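Local coordinates for putative exported protein (Peptoclostridium difficile, PDB 5TTA), which is of unknown function but belongs to the DUF5780 family of the E-set clan and, made with a signal sequence, is probably exported, at residues I39-N44 with K70-Y75; L89-D94 with H201-I206; Q96-A99 with E103-S106; S208-V213 with S219-S224. One frame throughout, in Å; residues are numbered along the deposited sequence.

Contact 1: I39-N44 with K70-Y75; sequences IPLFIN and KAIMDY
The aromatic ring of Tyr75 meets Leu41 at its root: the methyl CD2 of Leu41 lies obliquely by the CB end of the ring, 3.8 Å from Tyr75 CB and 3.9 Å from Tyr75 CD2. The other ring, that of Phe42, turns from this interface and has Asn44 CG at its edge, in the ring plane. Tyr75 carries CG between its backbone N and carbonyl carbon (chi1 60°), which presents CB and the near side of the ring to the leucine while the phenol OH reaches on to a hydrogen bond with Asp186. The second branch of Leu41 serves another partner. Its CD1 lies 4.0 Å from Ile72 CD1, the two side chains crossing obliquely, and the same isoleucine methyl is 3.9 Å from Pro40 O. One leucine therefore bridges two residues of 72-75, with a methyl for each, and no hydrogen bond spans this buried, largely apolar junction. Between Ile72 and Tyr75 the strand carries a classic beta bulge, Met73 (present as selenomethionine) and Asp74 both facing Thr214. Asp74 OD1 accepts the N-H of Tyr75 from above the carboxylate plane at 2.9 Å, and OD2 is in a salt bridge with Arg135. The contact packs strand 41-50 of the three-stranded sheet against strand 72-82 of the five-stranded one, consistent with the sandwich-like folds of the E-set clan. Leu64 of strand 58-66 touches Tyr75, Val213 and Phe215 of strand 205-215 touch Pro40, and helix 156-175 packs on Met73.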
loop_
_atom_site.group_PDB
_atom_site.type_symbol
_atom_site.label_atom_id
_atom_site.label_comp_id
_atom_site.label_asym_id
_atom_site.label_seq_id
_atom_site.Cartn_x
_atom_site.Cartn_y
_atom_site.Cartn_z
ATOM N N ILE A 39 32.743 -0.416 -1.587
ATOM C CA ILE A 39 31.463 -1.020 -1.238
ATOM C C ILE A 39 30.683 -0.004 -0.409
ATOM O O ILE A 39 31.193 0.498 0.606
ATOM C CB ILE A 39 31.659 -2.358 -0.510
ATOM C CG1 ILE A 39 32.298 -3.405 -1.439
ATOM C CG2 ILE A 39 30.328 -2.923 -0.100
ATOM C CD1 ILE A 39 33.805 -3.266 -1.714
ATOM N N PRO A 40 29.474 0.380 -0.838
ATOM C CA PRO A 40 28.725 1.410 -0.098
ATOM C C PRO A 40 28.068 0.886 1.174
ATOM O O PRO A 40 27.675 1.691 2.031
ATOM C CB PRO A 40 27.680 1.877 -1.124
ATOM C CG PRO A 40 27.430 0.649 -1.973
ATOM C CD PRO A 40 28.803 -0.002 -2.099
ATOM N N LEU A 41 27.898 -0.421 1.322
ATOM C CA LEU A 41 27.250 -1.005 2.498
ATOM C C LEU A 41 28.217 -2.019 3.086
ATOM O O LEU A 41 28.549 -3.012 2.432
ATOM C CB LEU A 41 25.918 -1.662 2.128
ATOM C CG LEU A 41 25.110 -2.320 3.242
ATOM C CD1 LEU A 41 24.738 -1.260 4.314
ATOM C CD2 LEU A 41 23.852 -2.933 2.660
ATOM N N PHE A 42 28.693 -1.758 4.295
ATOM C CA PHE A 42 29.752 -2.542 4.911
ATOM C C PHE A 42 29.158 -3.554 5.864
ATOM O O PHE A 42 28.396 -3.185 6.762
ATOM C CB PHE A 42 30.722 -1.653 5.689
ATOM C CG PHE A 42 32.008 -2.332 6.039
ATOM C CD1 PHE A 42 32.218 -2.861 7.298
ATOM C CD2 PHE A 42 33.030 -2.423 5.098
ATOM C CE1 PHE A 42 33.422 -3.479 7.621
ATOM C CE2 PHE A 42 34.233 -3.045 5.407
ATOM C CZ PHE A 42 34.427 -3.575 6.674
ATOM N N ILE A 43 29.529 -4.820 5.710
ATOM C CA ILE A 43 29.072 -5.823 6.663
ATOM C C ILE A 43 30.161 -5.981 7.713
ATOM O O ILE A 43 31.228 -6.535 7.446
ATOM C CB ILE A 43 28.725 -7.161 5.997
ATOM C CG1 ILE A 43 27.577 -6.966 5.022
ATOM C CG2 ILE A 43 28.312 -8.189 7.084
ATOM C CD1 ILE A 43 27.160 -8.238 4.317
ATOM N N ASN A 44 29.881 -5.502 8.923
ATOM C CA ASN A 44 30.823 -5.625 10.031
ATOM C C ASN A 44 30.875 -7.033 10.593
ATOM O O ASN A 44 31.939 -7.463 11.065
ATOM C CB ASN A 44 30.449 -4.639 11.146
ATOM C CG ASN A 44 30.465 -3.217 10.660
ATOM O OD1 ASN A 44 31.521 -2.703 10.285
ATOM N ND2 ASN A 44 29.296 -2.584 10.614
ATOM N N LYS A 70 25.186 8.491 0.480
ATOM C CA LYS A 70 23.806 8.436 0.035
ATOM C C LYS A 70 23.019 7.502 0.932
ATOM O O LYS A 70 23.546 6.486 1.398
ATOM C CB LYS A 70 23.717 7.949 -1.415
ATOM C CG LYS A 70 24.436 8.839 -2.415
ATOM C CD LYS A 70 24.391 8.204 -3.803
ATOM C CE LYS A 70 25.559 7.244 -4.024
ATOM N NZ LYS A 70 25.566 6.645 -5.396
ATOM N N ALA A 71 21.758 7.861 1.176
ATOM C CA ALA A 71 20.855 6.997 1.925
ATOM C C ALA A 71 20.529 5.736 1.130
ATOM O O ALA A 71 20.297 5.795 -0.079
ATOM C CB ALA A 71 19.574 7.752 2.250
ATOM N N ILE A 72 20.470 4.598 1.818
ATOM C CA ILE A 72 20.246 3.298 1.186
ATOM C C ILE A 72 18.797 2.869 1.421
ATOM O O ILE A 72 18.388 2.599 2.559
ATOM C CB ILE A 72 21.240 2.249 1.709
ATOM C CG1 ILE A 72 22.649 2.551 1.155
ATOM C CG2 ILE A 72 20.785 0.814 1.339
ATOM C CD1 ILE A 72 23.767 1.798 1.843
HETATM N N MSE A 73 18.015 2.802 0.342
HETATM C CA MSE A 73 16.603 2.460 0.470
HETATM C C MSE A 73 16.328 0.965 0.321
HETATM O O MSE A 73 15.292 0.505 0.792
HETATM C CB MSE A 73 15.758 3.256 -0.541
HETATM C CG MSE A 73 15.648 2.669 -1.926
HETATM SE SE MSE A 73 14.546 3.818 -3.078
HETATM C CE MSE A 73 12.882 3.550 -2.227
ATOM N N ASP A 74 17.227 0.196 -0.316
ATOM C CA ASP A 74 17.030 -1.244 -0.426
ATOM C C ASP A 74 18.390 -1.924 -0.562
ATOM O O ASP A 74 19.389 -1.294 -0.901
ATOM C CB ASP A 74 16.098 -1.597 -1.620
ATOM C CG ASP A 74 15.491 -3.014 -1.524
ATOM O OD1 ASP A 74 15.639 -3.708 -0.491
ATOM O OD2 ASP A 74 14.857 -3.443 -2.507
ATOM N N TYR A 75 18.439 -3.204 -0.223
ATOM C CA TYR A 75 19.668 -3.969 -0.410
ATOM C C TYR A 75 19.299 -5.414 -0.678
ATOM O O TYR A 75 18.169 -5.840 -0.449
ATOM C CB TYR A 75 20.639 -3.855 0.797
ATOM C CG TYR A 75 20.086 -4.335 2.137
ATOM C CD1 TYR A 75 19.692 -5.669 2.326
ATOM C CD2 TYR A 75 20.021 -3.478 3.225
ATOM C CE1 TYR A 75 19.199 -6.113 3.545
ATOM C CE2 TYR A 75 19.546 -3.909 4.446
ATOM C CZ TYR A 75 19.140 -5.224 4.605
ATOM O OH TYR A 75 18.659 -5.638 5.835
#

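Contact 2: L89-D94 with H201-I206; sequences LELYWD and HGVKYI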
loop_
_atom_site.group_PDB
_atom_site.type_symbol
_atom_site.label_atom_id
_atom_site.label_comp_id
_atom_site.label_asym_id
_atom_site.label_seq_id
_atom_site.Cartn_x
_atom_site.Cartn_y
_atom_site.Cartn_z
ATOM N N LEU A 89 26.154 -25.872 5.316
ATOM C CA LEU A 89 24.848 -26.351 5.777
ATOM C C LEU A 89 23.746 -25.852 4.860
ATOM O O LEU A 89 23.718 -24.664 4.506
ATOM C CB LEU A 89 24.556 -25.892 7.211
ATOM C CG LEU A 89 25.496 -26.460 8.265
ATOM C CD1 LEU A 89 25.281 -25.717 9.588
ATOM C CD2 LEU A 89 25.228 -27.931 8.421
ATOM N N GLU A 90 22.826 -26.751 4.497
ATOM C CA GLU A 90 21.582 -26.355 3.845
ATOM C C GLU A 90 20.547 -26.056 4.921
ATOM O O GLU A 90 20.279 -26.910 5.777
ATOM C CB GLU A 90 21.045 -27.453 2.933
ATOM C CG GLU A 90 21.883 -27.721 1.720
ATOM C CD GLU A 90 21.249 -28.759 0.814
ATOM O OE1 GLU A 90 20.479 -28.375 -0.094
ATOM O OE2 GLU A 90 21.515 -29.958 1.030
ATOM N N LEU A 91 19.952 -24.863 4.854
ATOM C CA LEU A 91 18.970 -24.412 5.834
ATOM C C LEU A 91 17.611 -24.129 5.210
ATOM O O LEU A 91 17.505 -23.747 4.049
ATOM C CB LEU A 91 19.434 -23.112 6.538
ATOM C CG LEU A 91 20.783 -23.196 7.256
ATOM C CD1 LEU A 91 21.014 -21.879 8.005
ATOM C CD2 LEU A 91 20.801 -24.356 8.227
ATOM N N TYR A 92 16.559 -24.302 6.022
ATOM C CA TYR A 92 15.309 -23.575 5.833
ATOM C C TYR A 92 15.497 -22.187 6.449
ATOM O O TYR A 92 15.134 -21.929 7.603
ATOM C CB TYR A 92 14.146 -24.329 6.483
ATOM C CG TYR A 92 13.829 -25.660 5.843
ATOM C CD1 TYR A 92 13.183 -25.727 4.610
ATOM C CD2 TYR A 92 14.153 -26.853 6.483
ATOM C CE1 TYR A 92 12.868 -26.944 4.030
ATOM C CE2 TYR A 92 13.833 -28.095 5.903
ATOM C CZ TYR A 92 13.190 -28.121 4.678
ATOM O OH TYR A 92 12.881 -29.318 4.082
ATOM N N TRP A 93 16.091 -21.273 5.654
ATOM C CA TRP A 93 16.603 -20.014 6.196
ATOM C C TRP A 93 15.508 -19.137 6.793
ATOM O O TRP A 93 15.749 -18.431 7.783
ATOM C CB TRP A 93 17.315 -19.209 5.108
ATOM C CG TRP A 93 18.673 -19.730 4.757
ATOM C CD1 TRP A 93 18.981 -20.733 3.867
ATOM C CD2 TRP A 93 19.910 -19.272 5.304
ATOM N NE1 TRP A 93 20.357 -20.909 3.824
ATOM C CE2 TRP A 93 20.946 -20.013 4.685
ATOM C CE3 TRP A 93 20.246 -18.279 6.243
ATOM C CZ2 TRP A 93 22.305 -19.819 5.005
ATOM C CZ3 TRP A 93 21.579 -18.069 6.557
ATOM C CH2 TRP A 93 22.613 -18.836 5.926
ATOM N N ASP A 94 14.348 -19.071 6.140
ATOM C CA ASP A 94 13.239 -18.228 6.584
ATOM C C ASP A 94 12.080 -19.041 7.161
ATOM O O ASP A 94 10.924 -18.618 7.070
ATOM C CB ASP A 94 12.749 -17.329 5.444
ATOM C CG ASP A 94 12.388 -18.093 4.177
ATOM O OD1 ASP A 94 12.353 -19.347 4.192
ATOM O OD2 ASP A 94 12.117 -17.429 3.137
ATOM N N HIS A 201 22.825 -24.458 18.653
ATOM C CA HIS A 201 22.517 -24.166 17.261
ATOM C C HIS A 201 23.542 -24.873 16.381
ATOM O O HIS A 201 24.747 -24.703 16.587
ATOM C CB HIS A 201 22.530 -22.664 16.991
ATOM C CG HIS A 201 21.585 -22.245 15.911
ATOM N ND1 HIS A 201 21.644 -22.758 14.633
ATOM C CD2 HIS A 201 20.536 -21.391 15.927
ATOM C CE1 HIS A 201 20.672 -22.233 13.907
ATOM N NE2 HIS A 201 19.996 -21.392 14.663
ATOM N N GLY A 202 23.067 -25.654 15.402
ATOM C CA GLY A 202 23.993 -26.349 14.520
ATOM C C GLY A 202 24.825 -25.399 13.681
ATOM O O GLY A 202 25.913 -25.760 13.211
ATOM N N VAL A 203 24.316 -24.199 13.449
ATOM C CA VAL A 203 25.031 -23.185 12.676
ATOM C C VAL A 203 26.047 -22.517 13.590
ATOM O O VAL A 203 25.681 -21.933 14.612
ATOM C CB VAL A 203 24.071 -22.147 12.086
ATOM C CG1 VAL A 203 24.866 -21.004 11.455
ATOM C CG2 VAL A 203 23.131 -22.774 11.079
ATOM N N LYS A 204 27.328 -22.598 13.219
ATOM C CA LYS A 204 28.400 -21.975 13.981
ATOM C C LYS A 204 28.884 -20.685 13.343
ATOM O O LYS A 204 29.275 -19.755 14.056
ATOM C CB LYS A 204 29.575 -22.962 14.124
ATOM C CG LYS A 204 30.752 -22.467 14.948
ATOM C CD LYS A 204 30.374 -22.203 16.397
ATOM C CE LYS A 204 31.583 -22.358 17.313
ATOM N NZ LYS A 204 32.536 -21.240 17.156
ATOM N N TYR A 205 28.824 -20.594 12.019
ATOM C CA TYR A 205 29.327 -19.440 11.309
ATOM C C TYR A 205 28.370 -19.074 10.197
ATOM O O TYR A 205 27.855 -19.942 9.484
ATOM C CB TYR A 205 30.721 -19.715 10.683
ATOM C CG TYR A 205 31.769 -20.265 11.622
ATOM C CD1 TYR A 205 32.571 -19.402 12.389
ATOM C CD2 TYR A 205 32.025 -21.634 11.685
ATOM C CE1 TYR A 205 33.552 -19.892 13.222
ATOM C CE2 TYR A 205 33.015 -22.135 12.507
ATOM C CZ TYR A 205 33.775 -21.261 13.278
ATOM O OH TYR A 205 34.743 -21.765 14.107
ATOM N N ILE A 206 28.168 -17.782 10.040
ATOM C CA ILE A 206 27.428 -17.224 8.922
ATOM C C ILE A 206 28.369 -16.258 8.231
ATOM O O ILE A 206 28.974 -15.408 8.892
ATOM C CB ILE A 206 26.145 -16.530 9.403
ATOM C CG1 ILE A 206 25.211 -17.588 10.011
ATOM C CG2 ILE A 206 25.488 -15.755 8.271
ATOM C CD1 ILE A 206 24.034 -16.997 10.637
#
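Leu89 reaches Val203 and the peptide before it through a single methyl: its CD1 lies 3.7 Å from Gly202 O and 3.9 Å from Val203 CG2. Leu91 then returns to the interface, setting CD1 3.8 Å and CD2 4.0 Å from Val203 CG2, so that one valine methyl is shared by two leucines that each cross it obliquely. In Val203 the branch turned to the leucines is CG2, which stands anti to the carbonyl carbon and beside the backbone N. The N-H of the same valine donates to His201 ND1 at 3.3 Å, tilted only slightly from the imidazole plane, and His201 NE2 is bonded to Leu190 O. Segment 89-94, leading on from the short strand 88-89, thus packs on segment 201-206, where Lys204 and Tyr205 form a classic beta bulge opposite Tyr82 of strand 72-82, the strand that pairs with both 88-89 and 205-215 in the five-stranded antiparallel sheet. Beyond Leu91, Trp93 lays a ring face under Leu91 CD1, which sits 3.7 Å above the indole plane and over its centre, while NE1 of the indole donates to Ser129 O.

Contact 3: Q96-A99 with E103-S106; sequences QNVA and EVGS
Asn97 and Gly105 are joined across a hairpin-like turn whose arms run antiparallel, in which a single beta bridge pairs Val98 with Val104 and only three residues connect the two segments. Two backbone bonds flank that bridge. Gly105 N donates to Asn97 O at 2.8 Å, and Ala99 N donates to Glu103 O, also at 2.8 Å. Each of the two acceptor oxygens takes a CA-H contact as well, from Val104 and Val98 respectively. The Asn97 side chain adds a third link. With CG between the backbone N and the carbonyl carbon (chi1 57°), Asn97 sends ND2 to Ser106 O at 3.1 Å, nearly straight (167°) and in the planes of both groups. Its OD1 accepts from a water at 2.9 Å, which gives Gly105 O a weak bond too, so both the nitrogen and the oxygen of the amide have a partner. Gly105 takes a positive phi (77°), a conformation that favours glycine. On its other side strand 96-98 pairs with strand 121-123, while Glu103 N is bonded to Asp101 OD1. The Gln96 side chain, extended beyond CG, crosses Val104 at about a right angle, Val104 CG1 standing 3.5 Å from both Gln96 CB and Gln96 NE2.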
loop_
_atom_site.group_PDB
_atom_site.type_symbol
_atom_site.label_atom_id
_atom_site.label_comp_id
_atom_site.label_asym_id
_atom_site.label_seq_id
_atom_site.Cartn_x
_atom_site.Cartn_y
_atom_site.Cartn_z
ATOM N N GLN A 96 9.344 -20.446 9.741
ATOM C CA GLN A 96 8.573 -19.886 10.842
ATOM C C GLN A 96 8.510 -20.870 12.005
ATOM O O GLN A 96 8.605 -22.086 11.825
ATOM C CB GLN A 96 7.149 -19.545 10.405
ATOM C CG GLN A 96 7.048 -18.548 9.265
ATOM C CD GLN A 96 5.605 -18.244 8.902
ATOM O OE1 GLN A 96 5.053 -17.225 9.326
ATOM N NE2 GLN A 96 4.982 -19.128 8.115
ATOM N N ASN A 97 8.334 -20.330 13.205
ATOM C CA ASN A 97 8.227 -21.165 14.385
ATOM C C ASN A 97 6.819 -21.733 14.461
ATOM O O ASN A 97 5.860 -21.122 13.986
ATOM C CB ASN A 97 8.555 -20.359 15.647
ATOM C CG ASN A 97 7.665 -19.134 15.814
ATOM O OD1 ASN A 97 7.695 -18.202 15.011
ATOM N ND2 ASN A 97 6.859 -19.139 16.858
ATOM N N VAL A 98 6.704 -22.908 15.055
ATOM C CA VAL A 98 5.410 -23.536 15.303
ATOM C C VAL A 98 5.226 -23.660 16.810
ATOM O O VAL A 98 6.196 -23.841 17.552
ATOM C CB VAL A 98 5.316 -24.916 14.607
ATOM C CG1 VAL A 98 3.935 -25.534 14.788
ATOM C CG2 VAL A 98 5.657 -24.786 13.114
ATOM N N ALA A 99 3.979 -23.532 17.261
ATOM C CA ALA A 99 3.611 -23.641 18.670
ATOM C C ALA A 99 2.853 -24.938 18.930
ATOM O O ALA A 99 2.392 -25.616 18.006
ATOM C CB ALA A 99 2.756 -22.442 19.112
ATOM N N GLU A 103 -0.113 -23.130 16.088
ATOM C CA GLU A 103 0.017 -21.772 15.588
ATOM C C GLU A 103 1.409 -21.565 14.985
ATOM O O GLU A 103 2.418 -21.986 15.556
ATOM C CB GLU A 103 -0.217 -20.768 16.710
ATOM C CG GLU A 103 -0.590 -19.399 16.201
ATOM C CD GLU A 103 -1.889 -19.428 15.420
ATOM O OE1 GLU A 103 -2.800 -20.190 15.820
ATOM O OE2 GLU A 103 -1.997 -18.697 14.407
ATOM N N VAL A 104 1.462 -20.891 13.838
ATOM C CA VAL A 104 2.711 -20.668 13.110
ATOM C C VAL A 104 3.029 -19.183 13.125
ATOM O O VAL A 104 2.180 -18.355 12.767
ATOM C CB VAL A 104 2.608 -21.194 11.671
ATOM C CG1 VAL A 104 3.925 -20.925 10.884
ATOM C CG2 VAL A 104 2.242 -22.682 11.685
ATOM N N GLY A 105 4.250 -18.844 13.534
ATOM C CA GLY A 105 4.720 -17.483 13.401
ATOM C C GLY A 105 4.186 -16.502 14.417
ATOM O O GLY A 105 4.306 -15.289 14.200
ATOM N N SER A 106 3.598 -16.971 15.508
ATOM C CA SER A 106 3.104 -16.067 16.534
ATOM C C SER A 106 4.086 -15.980 17.698
ATOM O O SER A 106 5.012 -16.787 17.840
ATOM C CB SER A 106 1.719 -16.510 17.023
ATOM O OG SER A 106 0.707 -15.993 16.178
HETATM O O HOH W 1 7.551 -15.278 14.763
#

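Contact 4: S208-V213 with S219-S224; sequences SCVKQV and SVWKNS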
loop_
_atom_site.group_PDB
_atom_site.type_symbol
_atom_site.label_atom_id
_atom_site.label_comp_id
_atom_site.label_asym_id
_atom_site.label_seq_id
_atom_site.Cartn_x
_atom_site.Cartn_y
_atom_site.Cartn_z
ATOM N N SER A 208 28.602 -13.553 4.869
ATOM C CA SER A 208 27.670 -12.799 4.050
ATOM C C SER A 208 28.387 -11.957 3.003
ATOM O O SER A 208 29.605 -11.712 3.074
ATOM C CB SER A 208 26.778 -11.903 4.910
ATOM O OG SER A 208 26.262 -12.653 6.012
ATOM N N CYS A 209 27.611 -11.539 2.003
ATOM C CA CYS A 209 28.136 -10.677 0.946
ATOM C C CYS A 209 26.993 -9.830 0.416
ATOM O O CYS A 209 25.910 -10.361 0.132
ATOM C CB CYS A 209 28.762 -11.508 -0.189
ATOM S SG CYS A 209 29.572 -10.557 -1.521
ATOM N N VAL A 210 27.246 -8.527 0.283
ATOM C CA VAL A 210 26.304 -7.617 -0.357
ATOM C C VAL A 210 26.235 -7.950 -1.836
ATOM O O VAL A 210 27.272 -8.016 -2.507
ATOM C CB VAL A 210 26.740 -6.163 -0.165
ATOM C CG1 VAL A 210 25.792 -5.228 -0.923
ATOM C CG2 VAL A 210 26.799 -5.801 1.337
ATOM N N LYS A 211 25.023 -8.168 -2.340
ATOM C CA LYS A 211 24.805 -8.443 -3.756
ATOM C C LYS A 211 24.562 -7.146 -4.513
ATOM O O LYS A 211 25.193 -6.890 -5.539
ATOM C CB LYS A 211 23.638 -9.429 -3.914
ATOM C CG LYS A 211 23.239 -9.799 -5.358
ATOM C CD LYS A 211 22.175 -10.912 -5.321
ATOM C CE LYS A 211 21.763 -11.394 -6.725
ATOM N NZ LYS A 211 20.806 -10.460 -7.376
ATOM N N GLN A 212 23.694 -6.295 -3.992
ATOM C CA GLN A 212 23.471 -4.974 -4.571
ATOM C C GLN A 212 22.819 -4.077 -3.526
ATOM O O GLN A 212 22.312 -4.545 -2.503
ATOM C CB GLN A 212 22.589 -5.050 -5.820
ATOM C CG GLN A 212 21.173 -5.563 -5.579
ATOM C CD GLN A 212 20.306 -5.399 -6.829
ATOM O OE1 GLN A 212 20.583 -5.987 -7.864
ATOM N NE2 GLN A 212 19.277 -4.571 -6.733
ATOM N N VAL A 213 22.803 -2.779 -3.812
ATOM C CA VAL A 213 22.062 -1.825 -2.984
ATOM C C VAL A 213 21.384 -0.822 -3.902
ATOM O O VAL A 213 21.826 -0.575 -5.031
ATOM C CB VAL A 213 22.904 -1.064 -1.921
ATOM C CG1 VAL A 213 23.796 -1.992 -1.062
ATOM C CG2 VAL A 213 23.680 0.075 -2.518
ATOM N N SER A 219 19.241 5.021 -7.909
ATOM C CA SER A 219 20.393 4.354 -8.505
ATOM C C SER A 219 20.726 3.042 -7.784
ATOM O O SER A 219 20.492 2.880 -6.581
ATOM C CB SER A 219 21.599 5.297 -8.519
ATOM O OG SER A 219 21.992 5.655 -7.209
ATOM N N VAL A 220 21.274 2.090 -8.544
ATOM C CA VAL A 220 21.529 0.725 -8.088
ATOM C C VAL A 220 23.019 0.437 -8.245
ATOM O O VAL A 220 23.565 0.575 -9.343
ATOM C CB VAL A 220 20.692 -0.303 -8.877
ATOM C CG1 VAL A 220 21.008 -1.742 -8.428
ATOM C CG2 VAL A 220 19.189 0.019 -8.733
ATOM N N TRP A 221 23.680 0.078 -7.142
ATOM C CA TRP A 221 25.054 -0.397 -7.148
ATOM C C TRP A 221 25.054 -1.915 -7.028
ATOM O O TRP A 221 24.404 -2.479 -6.140
ATOM C CB TRP A 221 25.855 0.229 -6.002
ATOM C CG TRP A 221 27.254 -0.305 -5.879
ATOM C CD1 TRP A 221 28.390 0.191 -6.490
ATOM C CD2 TRP A 221 27.687 -1.418 -5.087
ATOM N NE1 TRP A 221 29.480 -0.557 -6.130
ATOM C CE2 TRP A 221 29.078 -1.549 -5.273
ATOM C CE3 TRP A 221 27.037 -2.320 -4.251
ATOM C CZ2 TRP A 221 29.829 -2.546 -4.643
ATOM C CZ3 TRP A 221 27.790 -3.304 -3.620
ATOM C CH2 TRP A 221 29.161 -3.410 -3.819
ATOM N N LYS A 222 25.765 -2.575 -7.926
ATOM C CA LYS A 222 25.886 -4.025 -7.899
ATOM C C LYS A 222 27.320 -4.409 -7.580
ATOM O O LYS A 222 28.263 -3.784 -8.074
ATOM C CB LYS A 222 25.477 -4.642 -9.234
ATOM C CG LYS A 222 24.024 -4.540 -9.523
ATOM C CD LYS A 222 23.685 -5.169 -10.864
ATOM C CE LYS A 222 22.279 -4.818 -11.275
ATOM N NZ LYS A 222 21.919 -5.523 -12.538
ATOM N N ASN A 223 27.476 -5.438 -6.753
ATOM C CA ASN A 223 28.793 -5.909 -6.345
ATOM C C ASN A 223 29.390 -6.788 -7.452
ATOM O O ASN A 223 28.957 -7.921 -7.651
ATOM C CB ASN A 223 28.682 -6.666 -5.026
ATOM C CG ASN A 223 30.028 -7.009 -4.455
ATOM O OD1 ASN A 223 31.067 -6.736 -5.069
ATOM N ND2 ASN A 223 30.034 -7.574 -3.253
ATOM N N SER A 224 30.375 -6.267 -8.185
ATOM C CA SER A 224 30.939 -7.043 -9.283
ATOM C C SER A 224 31.676 -8.291 -8.797
ATOM O O SER A 224 31.844 -9.238 -9.575
ATOM C CB SER A 224 31.852 -6.152 -10.146
ATOM O OG SER A 224 32.925 -5.583 -9.407
#
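Asn223 grips strand 208-213 twice, at the close-packed end of this antiparallel hairpin. Its backbone N donates to Lys211 O at 3.0 Å, and with CG anti to the backbone N (chi1 -172°) its amide carries ND2 to Val210 O at 2.9 Å, in the plane of both groups. Cys209 SG lies 3.5 Å from the same ND2. Asn223 OD1 caps the backbone N of Ala225, so one amide links the hairpin to the turn leading into helix 226-233. Further along, Val213 and Trp221 form a hydrogen-bonded pair, Val213 N giving to Trp221 O at 2.8 Å and Trp221 N to Val213 O at 2.9 Å. The indole turns its edge to strand 208-213, with Val210 CG1 in the ring plane 3.9 Å from Trp221 CZ3, and one face lies by the backbone N of Asn223. On the face carrying Gln212 and Lys222 the packing is looser. These two, a non-hydrogen-bonded pair, run side by side in the same direction, with Gln212 OE1 4.0 Å from Lys222 CE and Gln212 NE2 3.7 Å from Val220 CG1; Val220 and Lys222 are exposed. A classic beta bulge at Lys211 and Gln212 faces Glu76, which also makes a salt bridge with Lys211 NZ. Strand 220-222 thus borders strand 205-215, which pairs with strand 72-82 and is touched by helix 226-233 at Cys209 and Lys211.

Overall arrangement
Contacts 1 and 4 lie on the same side of the chain's centre, their centres 8 Å apart, and meet directly: Pro40 CD is 3.5 Å from Trp221 CD2, and Leu41 O is 3.5 Å from Val210 CG2. Contact 1 is buried and works through apolar methyls between sheets, whereas contact 4 is a surface pairing within one sheet, held by backbone bonds and an asparagine amide. Contact 2, about 23 Å from contact 4 between centres, shares strand 205-215 with it; like contact 1 it is apolar and lacks cross-segment hydrogen bonds, but is only partly buried. Contact 3, partly buried and set farthest from the chain centre, resembles contact 4 in its chemistry and adds a water.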